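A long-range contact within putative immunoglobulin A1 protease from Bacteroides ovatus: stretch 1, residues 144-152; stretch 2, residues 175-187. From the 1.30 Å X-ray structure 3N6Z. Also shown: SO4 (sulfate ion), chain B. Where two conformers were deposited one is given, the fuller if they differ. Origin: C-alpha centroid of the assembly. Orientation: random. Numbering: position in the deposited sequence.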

# COMPACT_ATOMS: atom_id res chain seq x y z
N ARG A 144 9.05 11.28 -10.47
CA ARG A 144 8.39 12.57 -10.16
C ARG A 144 7.37 12.58 -9.03
O ARG A 144 7.11 13.64 -8.45
CB ARG A 144 7.67 13.08 -11.43
CG ARG A 144 8.50 13.03 -12.69
CD ARG A 144 9.71 13.94 -12.67
NE ARG A 144 10.46 13.68 -13.90
CZ ARG A 144 11.79 13.75 -14.03
NH1 ARG A 144 12.58 14.13 -13.02
NH2 ARG A 144 12.34 13.44 -15.21
N GLN A 145 6.76 11.43 -8.73
CA GLN A 145 5.62 11.35 -7.82
C GLN A 145 5.81 10.27 -6.77
O GLN A 145 6.58 9.32 -6.94
CB GLN A 145 4.31 11.11 -8.57
CG GLN A 145 3.97 12.22 -9.54
CD GLN A 145 2.70 11.92 -10.29
OE1 GLN A 145 2.62 10.93 -11.00
NE2 GLN A 145 1.68 12.75 -10.10
N GLY A 146 5.06 10.44 -5.69
CA GLY A 146 5.02 9.48 -4.61
C GLY A 146 4.02 8.38 -4.89
O GLY A 146 2.84 8.66 -5.21
N ILE A 147 4.46 7.14 -4.78
CA ILE A 147 3.66 6.00 -5.23
C ILE A 147 3.83 4.77 -4.33
O ILE A 147 4.71 4.70 -3.50
CB ILE A 147 3.96 5.63 -6.68
CG1 ILE A 147 5.40 5.12 -6.86
CG2 ILE A 147 3.60 6.76 -7.66
CD1 ILE A 147 5.70 4.53 -8.23
N GLY A 148 2.91 3.84 -4.52
CA GLY A 148 2.95 2.49 -4.01
C GLY A 148 2.41 1.53 -5.05
O GLY A 148 1.90 1.95 -6.07
N ILE A 149 2.54 0.22 -4.80
CA ILE A 149 2.10 -0.76 -5.81
C ILE A 149 0.60 -0.69 -6.03
O ILE A 149 0.15 -0.65 -7.16
CB ILE A 149 2.55 -2.21 -5.45
CG1 ILE A 149 4.04 -2.35 -5.78
CG2 ILE A 149 1.74 -3.28 -6.20
CD1 ILE A 149 4.77 -3.49 -5.04
N ILE A 150 -0.18 -0.71 -4.96
CA ILE A 150 -1.63 -0.73 -5.11
C ILE A 150 -2.18 0.64 -5.51
O ILE A 150 -3.03 0.73 -6.40
CB ILE A 150 -2.33 -1.30 -3.85
CG1 ILE A 150 -1.77 -2.71 -3.53
CG2 ILE A 150 -3.86 -1.33 -4.05
CD1 ILE A 150 -2.53 -3.55 -2.49
N THR A 151 -1.66 1.71 -4.92
CA THR A 151 -2.13 3.05 -5.26
C THR A 151 -1.11 4.10 -4.94
O THR A 151 -0.22 3.89 -4.09
CB THR A 151 -3.49 3.33 -4.57
OG1 THR A 151 -4.14 4.44 -5.18
CG2 THR A 151 -3.29 3.56 -3.06
N GLY A 152 -1.25 5.24 -5.58
CA GLY A 152 -0.48 6.44 -5.24
C GLY A 152 -1.05 7.06 -3.99
O GLY A 152 -0.38 7.02 -2.95
N GLY A 175 7.56 -7.41 -4.83
CA GLY A 175 8.20 -6.81 -5.99
C GLY A 175 8.99 -5.56 -5.64
O GLY A 175 9.82 -5.61 -4.72
N GLU A 176 8.75 -4.47 -6.36
CA GLU A 176 9.52 -3.25 -6.20
C GLU A 176 8.72 -2.00 -6.46
O GLU A 176 7.87 -1.97 -7.36
CB GLU A 176 10.76 -3.24 -7.09
CG GLU A 176 10.46 -3.23 -8.57
CD GLU A 176 11.69 -3.09 -9.47
OE1 GLU A 176 12.79 -2.80 -8.98
OE2 GLU A 176 11.54 -3.25 -10.69
N VAL A 177 9.01 -0.98 -5.66
CA VAL A 177 8.47 0.35 -5.77
C VAL A 177 9.64 1.32 -5.76
O VAL A 177 10.46 1.31 -4.81
CB VAL A 177 7.62 0.71 -4.47
CG1 VAL A 177 7.17 2.16 -4.53
CG2 VAL A 177 6.53 -0.25 -4.28
N ILE A 178 9.67 2.22 -6.75
CA ILE A 178 10.60 3.34 -6.80
C ILE A 178 9.76 4.61 -6.97
O ILE A 178 9.06 4.77 -7.97
CB ILE A 178 11.64 3.21 -7.93
CG1 ILE A 178 12.42 1.93 -7.77
CG2 ILE A 178 12.57 4.47 -7.94
CD1 ILE A 178 13.32 1.61 -8.96
N GLY A 179 9.77 5.48 -5.97
CA GLY A 179 9.04 6.74 -6.02
C GLY A 179 9.94 7.93 -5.86
O GLY A 179 11.14 7.81 -5.67
N SER A 180 9.32 9.10 -5.95
CA SER A 180 10.03 10.37 -5.77
C SER A 180 9.14 11.29 -4.94
O SER A 180 8.22 11.90 -5.48
CB SER A 180 10.40 11.01 -7.09
OG SER A 180 11.24 12.14 -6.86
N GLY A 181 9.42 11.36 -3.64
CA GLY A 181 8.64 12.17 -2.71
C GLY A 181 7.78 11.37 -1.77
O GLY A 181 7.43 11.83 -0.67
N ALA A 182 7.39 10.18 -2.20
CA ALA A 182 6.88 9.14 -1.27
C ALA A 182 7.09 7.78 -1.92
O ALA A 182 7.09 7.67 -3.15
CB ALA A 182 5.40 9.36 -0.92
N ALA A 183 7.24 6.76 -1.11
CA ALA A 183 7.31 5.41 -1.60
C ALA A 183 6.81 4.48 -0.52
O ALA A 183 7.27 4.56 0.64
CB ALA A 183 8.75 5.01 -2.04
N GLY A 184 5.83 3.64 -0.84
CA GLY A 184 5.35 2.63 0.09
C GLY A 184 5.09 1.30 -0.57
O GLY A 184 4.75 1.24 -1.74
N GLY A 185 5.19 0.22 0.21
CA GLY A 185 4.92 -1.09 -0.38
C GLY A 185 3.48 -1.25 -0.84
O GLY A 185 3.21 -1.93 -1.82
N ILE A 186 2.56 -0.64 -0.09
CA ILE A 186 1.12 -0.69 -0.40
C ILE A 186 0.67 0.60 -1.11
O ILE A 186 0.11 0.54 -2.22
CB ILE A 186 0.24 -0.97 0.87
CG1 ILE A 186 0.64 -2.29 1.57
CG2 ILE A 186 -1.27 -0.89 0.53
CD1 ILE A 186 0.41 -3.56 0.77
N ALA A 187 0.88 1.75 -0.46
CA ALA A 187 0.40 3.04 -0.96
C ALA A 187 1.48 4.09 -0.81
O ALA A 187 2.21 4.10 0.19
CB ALA A 187 -0.85 3.49 -0.17
S SO4 B . 9.49 13.27 -17.75
O1 SO4 B . 8.76 14.52 -18.05
O2 SO4 B . 10.93 13.53 -17.97
O3 SO4 B . 9.29 12.85 -16.34
O4 SO4 B . 9.02 12.23 -18.67

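Every hydrogen bond between the two stretches is backbone to backbone, and they run parallel where Ile147 pairs with Ala183 and again where Thr151 pairs with Ala187. Ser180 N opens the series, donating to Gln145 O at 2.9 Å in a nearly straight bond. Ile147 then uses both its polar backbone atoms. Ile147 N donates to Ala182 O at 3.1 Å, and Ile147 O accepts from Gly184 N, also at 3.1 Å. Further along, Ile186 O serves two donors: Ile150 N at 3.0 Å and, weakly, Thr151 N at 3.4 Å.

Gly148 N turns back within its own stretch, to a weak bond with Thr151 O at 3.2 Å. Gly146 N lies 3.5 Å from Ser180 O, but the angle is too poor for a hydrogen bond.

Close CA-H...O contacts supplement these bonds. Gly146 CA sits 3.1 Å from Ala182 O, and Gly148 CA 3.2 Å from Gly184 O. A CB on Gly146 would strike Ala182 CB; one on Gly148 would strike Ala187 CA.

Apolar side chains also meet. Val177 points toward stretch 1, where Val177 CG2 meets Ile149 CG1 at 3.6 Å and Val177 CG1 lies 4.2 Å from Ile147 CG1.

The CA-to-CB bond of Arg144 points away from the other stretch, and its guanidinium binds a sulfate ion, probably from the crystallisation liquor: Arg144 NE donates to sulfate O3 at 2.8 Å, Arg144 NH2 to sulfate O2 at 3.1 Å.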